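Local coordinates for virulence associated protein VapB (Rhodococcus equi, PDB 4CV7) that is a plasmid-encoded virulence-associated protein whose molecular role is not established, and whose core folds as an eight-stranded antiparallel beta-barrel, at residues Glu3-Ala15 with Ala45-Arg57. Numbering follows the deposited sequence. Where two conformers were deposited one is given.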
ATOM      1  N   GLU A   3      -8.912 -15.194   5.116  1.00 34.92           N
ATOM      2  CA  GLU A   3      -8.127 -14.410   4.136  1.00 31.22           C
ATOM      3  C   GLU A   3      -7.404 -15.242   3.062  1.00 28.62           C
ATOM      4  O   GLU A   3      -6.619 -16.106   3.368  1.00 33.10           O
ATOM      5  CB  GLU A   3      -7.157 -13.468   4.849  1.00 34.40           C
ATOM      6  CG  GLU A   3      -7.939 -12.317   5.478  1.00 37.86           C
ATOM      7  CD  GLU A   3      -7.115 -11.253   6.092  1.00 44.38           C
ATOM      8  OE1 GLU A   3      -5.989 -11.567   6.555  1.00 43.37           O
ATOM      9  OE2 GLU A   3      -7.670 -10.114   6.205  1.00 48.05           O
ATOM     10  N   GLN A   4      -7.598 -14.873   1.791  1.00 23.67           N
ATOM     11  CA  GLN A   4      -6.742 -15.384   0.719  1.00 23.80           C
ATOM     12  C   GLN A   4      -5.448 -14.585   0.666  1.00 20.72           C
ATOM     13  O   GLN A   4      -5.457 -13.410   1.081  1.00 18.74           O
ATOM     14  CB  GLN A   4      -7.469 -15.347  -0.608  1.00 27.37           C
ATOM     15  CG  GLN A   4      -8.576 -16.323  -0.627  1.00 34.27           C
ATOM     16  CD  GLN A   4      -8.953 -16.652  -2.065  1.00 40.79           C
ATOM     17  OE1 GLN A   4      -8.093 -17.013  -2.899  1.00 48.55           O
ATOM     18  NE2 GLN A   4     -10.203 -16.456  -2.381  1.00 45.59           N
ATOM     19  N   GLN A   5      -4.381 -15.215   0.206  1.00 20.73           N
ATOM     20  CA  GLN A   5      -3.083 -14.611   0.045  1.00 19.44           C
ATOM     21  C   GLN A   5      -2.692 -14.528  -1.386  1.00 19.16           C
ATOM     22  O   GLN A   5      -2.831 -15.468  -2.140  1.00 21.40           O
ATOM     23  CB  GLN A   5      -2.028 -15.429   0.773  1.00 22.67           C
ATOM     24  CG  GLN A   5      -2.271 -15.462   2.267  1.00 25.38           C
ATOM     25  CD  GLN A   5      -1.285 -16.294   2.997  1.00 30.60           C
ATOM     26  OE1 GLN A   5      -0.150 -16.466   2.602  1.00 33.29           O
ATOM     27  NE2 GLN A   5      -1.709 -16.713   4.142  1.00 34.77           N
ATOM     28  N   TYR A   6      -1.969 -13.491  -1.696  1.00 17.60           N
ATOM     29  CA  TYR A   6      -1.482 -13.193  -3.033  1.00 18.62           C
ATOM     30  C   TYR A   6      -0.115 -12.596  -2.981  1.00 19.25           C
ATOM     31  O   TYR A   6       0.070 -11.633  -2.230  1.00 18.27           O
ATOM     32  CB  TYR A   6      -2.425 -12.256  -3.779  1.00 18.65           C
ATOM     33  CG  TYR A   6      -3.928 -12.628  -3.748  1.00 19.00           C
ATOM     34  CD1 TYR A   6      -4.681 -12.235  -2.664  1.00 18.68           C
ATOM     35  CD2 TYR A   6      -4.513 -13.369  -4.721  1.00 20.80           C
ATOM     36  CE1 TYR A   6      -6.021 -12.580  -2.568  1.00 19.66           C
ATOM     37  CE2 TYR A   6      -5.875 -13.650  -4.715  1.00 22.10           C
ATOM     38  CZ  TYR A   6      -6.644 -13.231  -3.599  1.00 20.57           C
ATOM     39  OH  TYR A   6      -7.971 -13.549  -3.535  1.00 23.94           O
ATOM     40  N   ASP A   7       0.786 -12.975  -3.889  1.00 22.38           N
ATOM     41  CA  ASP A   7       2.074 -12.368  -3.977  1.00 21.40           C
ATOM     42  C   ASP A   7       1.916 -10.989  -4.560  1.00 22.43           C
ATOM     43  O   ASP A   7       1.185 -10.820  -5.567  1.00 24.61           O
ATOM     44  CB  ASP A   7       2.965 -13.211  -4.922  1.00 25.07           C
ATOM     45  CG  ASP A   7       3.456 -14.488  -4.309  1.00 28.26           C
ATOM     46  OD1 ASP A   7       3.425 -14.692  -3.094  1.00 30.65           O
ATOM     47  OD2 ASP A   7       4.008 -15.234  -5.146  1.00 35.30           O
ATOM     48  N   VAL A   8       2.588  -9.976  -4.032  1.00 20.46           N
ATOM     49  CA  VAL A   8       2.544  -8.651  -4.624  1.00 19.16           C
ATOM     50  C   VAL A   8       3.937  -8.034  -4.579  1.00 17.94           C
ATOM     51  O   VAL A   8       4.807  -8.560  -3.878  1.00 20.46           O
ATOM     52  CB  VAL A   8       1.602  -7.686  -3.877  1.00 20.47           C
ATOM     53  CG1 VAL A   8       0.140  -8.161  -3.996  1.00 23.31           C
ATOM     54  CG2 VAL A   8       2.016  -7.477  -2.421  1.00 21.95           C
ATOM     55  N   HIS A   9       4.136  -6.986  -5.338  1.00 17.10           N
ATOM     56  CA  HIS A   9       5.381  -6.214  -5.233  1.00 17.59           C
ATOM     57  C   HIS A   9       5.010  -4.780  -5.449  1.00 17.09           C
ATOM     58  O   HIS A   9       3.890  -4.458  -5.905  1.00 17.75           O
ATOM     59  CB  HIS A   9       6.449  -6.676  -6.213  1.00 20.10           C
ATOM     60  CG  HIS A   9       6.051  -6.514  -7.656  1.00 21.70           C
ATOM     61  ND1 HIS A   9       5.261  -7.439  -8.318  1.00 24.06           N
ATOM     62  CD2 HIS A   9       6.364  -5.568  -8.590  1.00 23.79           C
ATOM     63  CE1 HIS A   9       5.100  -7.064  -9.582  1.00 24.53           C
ATOM     64  NE2 HIS A   9       5.754  -5.932  -9.774  1.00 25.26           N
ATOM     65  N   GLY A  10       5.859  -3.873  -5.093  1.00 17.58           N
ATOM     66  CA  GLY A  10       5.581  -2.487  -5.167  1.00 17.91           C
ATOM     67  C   GLY A  10       6.774  -1.599  -5.017  1.00 17.44           C
ATOM     68  O   GLY A  10       7.887  -2.083  -4.913  1.00 19.03           O
ATOM     69  N   ASN A  11       6.515  -0.299  -4.938  1.00 17.32           N
ATOM     70  CA  ASN A  11       7.599   0.599  -4.696  1.00 18.13           C
ATOM     71  C   ASN A  11       7.076   1.858  -3.987  1.00 17.47           C
ATOM     72  O   ASN A  11       5.861   2.130  -3.941  1.00 18.79           O
ATOM     73  CB  ASN A  11       8.344   0.918  -6.010  1.00 20.49           C
ATOM     74  CG  ASN A  11       7.440   1.458  -7.127  1.00 22.07           C
ATOM     75  OD1 ASN A  11       6.753   2.454  -6.959  1.00 24.47           O
ATOM     76  ND2 ASN A  11       7.291   0.694  -8.187  1.00 24.80           N
ATOM     77  N   VAL A  12       8.005   2.629  -3.458  1.00 16.77           N
ATOM     78  CA  VAL A  12       7.706   3.859  -2.758  0.55 16.20           C
ATOM     79  C   VAL A  12       8.766   4.895  -3.096  1.00 16.56           C
ATOM     80  O   VAL A  12       9.972   4.549  -3.108  1.00 18.48           O
ATOM     81  CB  VAL A  12       7.632   3.618  -1.240  0.55 16.95           C
ATOM     82  CG1 VAL A  12       8.884   2.907  -0.719  0.55 18.46           C
ATOM     83  CG2 VAL A  12       7.358   4.871  -0.440  0.55 17.28           C
ATOM     84  N   ILE A  13       8.326   6.133  -3.285  1.00 16.93           N
ATOM     85  CA  ILE A  13       9.262   7.257  -3.413  1.00 18.15           C
ATOM     86  C   ILE A  13       8.862   8.219  -2.329  1.00 17.81           C
ATOM     87  O   ILE A  13       7.719   8.698  -2.339  1.00 19.15           O
ATOM     88  CB  ILE A  13       9.145   7.913  -4.802  1.00 21.24           C
ATOM     89  CG1 ILE A  13       9.398   6.829  -5.846  1.00 24.62           C
ATOM     90  CG2 ILE A  13      10.144   9.060  -4.961  1.00 22.93           C
ATOM     91  CD1 ILE A  13       9.351   7.246  -7.273  1.00 29.86           C
ATOM     92  N   SER A  14       9.784   8.560  -1.419  1.00 17.08           N
ATOM     93  CA  SER A  14       9.559   9.516  -0.365  1.00 17.01           C
ATOM     94  C   SER A  14      10.269  10.833  -0.597  1.00 16.76           C
ATOM     95  O   SER A  14      11.495  10.789  -0.807  1.00 16.73           O
ATOM     96  CB  SER A  14      10.007   8.931   0.948  1.00 19.05           C
ATOM     97  OG  SER A  14       9.770   9.888   2.023  1.00 21.77           O
ATOM     98  N   ALA A  15       9.540  11.942  -0.365  0.54 16.37           N
ATOM     99  CA  ALA A  15      10.122  13.270  -0.154  0.54 17.71           C
ATOM    100  C   ALA A  15      10.179  13.733   1.291  0.54 19.34           C
ATOM    101  O   ALA A  15      10.257  14.904   1.510  0.54 20.33           O
ATOM    102  CB  ALA A  15       9.344  14.280  -1.008  0.54 17.73           C
ATOM    103  N   ALA A  45      11.939  -0.500  -3.500  1.00 24.93           N
ATOM    104  CA  ALA A  45      11.016  -1.530  -3.960  1.00 23.82           C
ATOM    105  C   ALA A  45      10.778  -2.523  -2.796  1.00 22.57           C
ATOM    106  O   ALA A  45      11.582  -2.631  -1.880  1.00 24.10           O
ATOM    107  CB  ALA A  45      11.457  -2.174  -5.258  1.00 26.45           C
ATOM    108  N   PHE A  46       9.635  -3.205  -2.852  1.00 21.03           N
ATOM    109  CA  PHE A  46       9.301  -4.177  -1.871  1.00 20.98           C
ATOM    110  C   PHE A  46       8.571  -5.361  -2.504  1.00 21.02           C
ATOM    111  O   PHE A  46       7.923  -5.249  -3.542  1.00 20.54           O
ATOM    112  CB  PHE A  46       8.594  -3.527  -0.681  1.00 20.67           C
ATOM    113  CG  PHE A  46       7.290  -2.859  -1.025  1.00 20.45           C
ATOM    114  CD1 PHE A  46       6.125  -3.600  -1.159  1.00 21.66           C
ATOM    115  CD2 PHE A  46       7.195  -1.461  -1.232  1.00 20.45           C
ATOM    116  CE1 PHE A  46       4.950  -2.993  -1.469  1.00 21.94           C
ATOM    117  CE2 PHE A  46       6.011  -0.843  -1.556  1.00 20.81           C
ATOM    118  CZ  PHE A  46       4.886  -1.625  -1.651  1.00 22.05           C
ATOM    119  N   TRP A  47       8.681  -6.502  -1.802  1.00 21.60           N
ATOM    120  CA  TRP A  47       7.932  -7.687  -2.138  1.00 21.75           C
ATOM    121  C   TRP A  47       7.181  -8.083  -0.949  1.00 21.46           C
ATOM    122  O   TRP A  47       7.628  -7.913   0.173  1.00 23.36           O
ATOM    123  CB  TRP A  47       8.936  -8.849  -2.489  1.00 23.64           C
ATOM    124  CG  TRP A  47       9.592  -8.367  -3.682  1.00 27.73           C
ATOM    125  CD1 TRP A  47       9.154  -8.524  -4.934  1.00 28.49           C
ATOM    126  CD2 TRP A  47      10.662  -7.415  -3.737  1.00 31.43           C
ATOM    127  NE1 TRP A  47       9.878  -7.771  -5.786  1.00 31.95           N
ATOM    128  CE2 TRP A  47      10.793  -7.036  -5.067  1.00 32.26           C
ATOM    129  CE3 TRP A  47      11.505  -6.831  -2.772  1.00 33.76           C
ATOM    130  CZ2 TRP A  47      11.755  -6.104  -5.490  1.00 36.79           C
ATOM    131  CZ3 TRP A  47      12.471  -5.895  -3.188  1.00 37.07           C
ATOM    132  CH2 TRP A  47      12.592  -5.548  -4.529  1.00 37.83           C
ATOM    133  N   GLY A  48       6.043  -8.655  -1.150  1.00 18.07           N
ATOM    134  CA  GLY A  48       5.293  -9.125  -0.016  1.00 18.44           C
ATOM    135  C   GLY A  48       3.998  -9.869  -0.361  1.00 16.98           C
ATOM    136  O   GLY A  48       3.928 -10.398  -1.471  1.00 18.42           O
ATOM    137  N   THR A  49       3.122  -9.980   0.625  1.00 16.48           N
ATOM    138  CA  THR A  49       1.905 -10.712   0.492  1.00 16.73           C
ATOM    139  C   THR A  49       0.742  -9.818   0.771  1.00 15.79           C
ATOM    140  O   THR A  49       0.706  -9.159   1.822  1.00 14.89           O
ATOM    141  CB  THR A  49       1.920 -11.932   1.436  1.00 18.31           C
ATOM    142  OG1 THR A  49       3.084 -12.751   1.119  1.00 21.33           O
ATOM    143  CG2 THR A  49       0.691 -12.780   1.329  1.00 18.15           C
ATOM    144  N   LEU A  50      -0.229  -9.823  -0.076  1.00 15.66           N
ATOM    145  CA  LEU A  50      -1.529  -9.232   0.134  1.00 15.18           C
ATOM    146  C   LEU A  50      -2.474 -10.282   0.776  1.00 15.83           C
ATOM    147  O   LEU A  50      -2.609 -11.391   0.206  1.00 17.14           O
ATOM    148  CB  LEU A  50      -2.130  -8.757  -1.216  1.00 15.60           C
ATOM    149  CG  LEU A  50      -3.591  -8.279  -1.176  1.00 15.58           C
ATOM    150  CD1 LEU A  50      -3.840  -7.032  -0.387  1.00 14.68           C
ATOM    151  CD2 LEU A  50      -4.142  -8.107  -2.609  1.00 16.77           C
ATOM    152  N   PHE A  51      -3.119  -9.940   1.876  1.00 14.74           N
ATOM    153  CA  PHE A  51      -4.090 -10.730   2.548  1.00 14.93           C
ATOM    154  C   PHE A  51      -5.416 -10.036   2.415  1.00 15.07           C
ATOM    155  O   PHE A  51      -5.563  -8.840   2.839  1.00 14.80           O
ATOM    156  CB  PHE A  51      -3.754 -10.901   4.014  1.00 16.17           C
ATOM    157  CG  PHE A  51      -2.405 -11.507   4.304  1.00 16.28           C
ATOM    158  CD1 PHE A  51      -1.284 -10.746   4.195  1.00 16.88           C
ATOM    159  CD2 PHE A  51      -2.327 -12.796   4.668  1.00 19.61           C
ATOM    160  CE1 PHE A  51      -0.034 -11.282   4.497  1.00 18.93           C
ATOM    161  CE2 PHE A  51      -1.060 -13.386   5.002  1.00 21.27           C
ATOM    162  CZ  PHE A  51       0.056 -12.560   4.900  1.00 20.21           C
ATOM    163  N   THR A  52      -6.430 -10.671   1.884  1.00 14.56           N
ATOM    164  CA  THR A  52      -7.796 -10.112   1.843  1.00 15.48           C
ATOM    165  C   THR A  52      -8.840 -11.161   1.769  1.00 16.39           C
ATOM    166  O   THR A  52      -8.598 -12.194   1.069  1.00 17.79           O
ATOM    167  CB  THR A  52      -7.974  -9.090   0.713  1.00 14.47           C
ATOM    168  OG1 THR A  52      -9.288  -8.528   0.818  1.00 15.38           O
ATOM    169  CG2 THR A  52      -7.783  -9.675  -0.597  1.00 15.53           C
ATOM    170  N   SER A  53      -9.943 -11.002   2.442  1.00 17.21           N
ATOM    171  CA  SER A  53     -11.064 -11.891   2.352  0.66 18.54           C
ATOM    172  C   SER A  53     -12.002 -11.568   1.173  1.00 18.12           C
ATOM    173  O   SER A  53     -12.900 -12.375   0.888  1.00 19.28           O
ATOM    174  CB  SER A  53     -11.807 -11.904   3.656  0.66 21.24           C
ATOM    175  OG  SER A  53     -12.336 -10.623   3.893  0.66 21.88           O
ATOM    176  N   ASP A  54     -11.758 -10.482   0.480  1.00 16.48           N
ATOM    177  CA  ASP A  54     -12.618 -10.157  -0.698  1.00 16.40           C
ATOM    178  C   ASP A  54     -11.827  -9.163  -1.602  1.00 14.73           C
ATOM    179  O   ASP A  54     -11.841  -7.970  -1.469  1.00 14.50           O
ATOM    180  CB  ASP A  54     -13.900  -9.524  -0.207  1.00 16.81           C
ATOM    181  CG  ASP A  54     -14.933  -9.338  -1.288  1.00 17.73           C
ATOM    182  OD1 ASP A  54     -14.554  -9.295  -2.532  1.00 17.22           O
ATOM    183  OD2 ASP A  54     -16.162  -9.276  -1.027  1.00 20.34           O
ATOM    184  N   LEU A  55     -11.143  -9.777  -2.543  1.00 15.26           N
ATOM    185  CA  LEU A  55     -10.281  -9.053  -3.480  1.00 14.16           C
ATOM    186  C   LEU A  55     -11.044  -8.019  -4.278  1.00 14.69           C
ATOM    187  O   LEU A  55     -10.604  -6.890  -4.412  1.00 14.55           O
ATOM    188  CB  LEU A  55      -9.531 -10.099  -4.350  1.00 15.05           C
ATOM    189  CG  LEU A  55      -8.480  -9.428  -5.282  1.00 15.10           C
ATOM    190  CD1 LEU A  55      -7.292  -8.864  -4.530  1.00 15.30           C
ATOM    191  CD2 LEU A  55      -7.993 -10.408  -6.343  1.00 16.11           C
ATOM    192  N   GLN A  56     -12.194  -8.423  -4.808  1.00 15.46           N
ATOM    193  CA  GLN A  56     -12.942  -7.502  -5.597  1.00 16.20           C
ATOM    194  C   GLN A  56     -13.424  -6.308  -4.793  1.00 14.62           C
ATOM    195  O   GLN A  56     -13.371  -5.202  -5.281  1.00 15.23           O
ATOM    196  CB  GLN A  56     -14.108  -8.204  -6.289  1.00 19.07           C
ATOM    197  CG  GLN A  56     -14.949  -7.425  -7.231  1.00 21.88           C
ATOM    198  CD  GLN A  56     -16.003  -6.534  -6.611  1.00 25.54           C
ATOM    199  OE1 GLN A  56     -16.453  -6.776  -5.474  1.00 26.61           O
ATOM    200  NE2 GLN A  56     -16.548  -5.582  -7.432  1.00 30.13           N
ATOM    201  N   ARG A  57     -13.802  -6.516  -3.540  1.00 14.46           N
ATOM    202  CA  ARG A  57     -14.217  -5.430  -2.677  1.00 13.71           C
ATOM    203  C   ARG A  57     -13.017  -4.500  -2.376  1.00 13.02           C
ATOM    204  O   ARG A  57     -13.186  -3.265  -2.286  1.00 13.05           O
ATOM    205  CB  ARG A  57     -14.856  -5.974  -1.425  1.00 14.49           C
ATOM    206  CG  ARG A  57     -15.453  -4.884  -0.540  1.00 15.38           C
ATOM    207  CD  ARG A  57     -16.088  -5.465   0.666  1.00 17.69           C
ATOM    208  NE  ARG A  57     -16.820  -4.483   1.423  1.00 17.84           N
ATOM    209  CZ  ARG A  57     -17.706  -4.765   2.356  1.00 19.08           C
ATOM    210  NH1 ARG A  57     -18.039  -5.975   2.610  1.00 20.48           N
ATOM    211  NH2 ARG A  57     -18.329  -3.717   2.911  1.00 18.71           N
TER
HETATM  212  O   HOH W   1      -9.386  -8.843   4.428  1.00 23.69           O
HETATM  213  O   HOH W   2      -9.959 -12.627  -1.818  0.50 19.61           O
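Y6 and L50 form a hydrogen-bonded pair between antiparallel strands 4-14 and 42-52, and the tyrosine reaches beyond its partner to the start of the next helix. Its CB passes L50 O; CD1 then meets that oxygen near the ring plane and L50 CD2 at 4.2 Å. Farther out, CE1 touches T52 CG2 at 3.9 Å, CZ meets L55 CD2, and the hydroxyl lies against L55 CB. A chi1 of -48° sets CG beside the backbone N, which lays the ring alongside L50, with its outer end at L55. Tyrosine suits the place because its flank is apolar while OH, at the margin, bonds a water that also bridges T52 O and L55 N.

F46 brings a ring across to G10: G10 CA sits 3.9 Å from the ring centroid, 19° off the normal, a CH-pi contact. With no side chain on G10, the ring can lie directly on its backbone, with G10 C over one face. Between these aromatics, V8 CG1 packs on L50 CB at 3.6 Å, its branched side chain suiting the extended backbone, and both residues touch I89 of strand 85-91.

The other face of the sheet carries more polar groups. Q5 lies alongside F51, its CD and NE2 each 3.5 Å from F51 CE2, with amide and ring planes 51° apart; H88 stacks with the same phenylalanine. H9 CB meets W47 CD1 at 3.5 Å.

Eight backbone hydrogen bonds join Q4-T52, Y6-L50, V8-G48 and G10-F46. Strands 4-14, 18-25 and 29-37 follow one another, and the fourth, 42-52, returns to lie beside the first, the topology of a Greek key; the pairing helps close the eight-stranded VapB barrel.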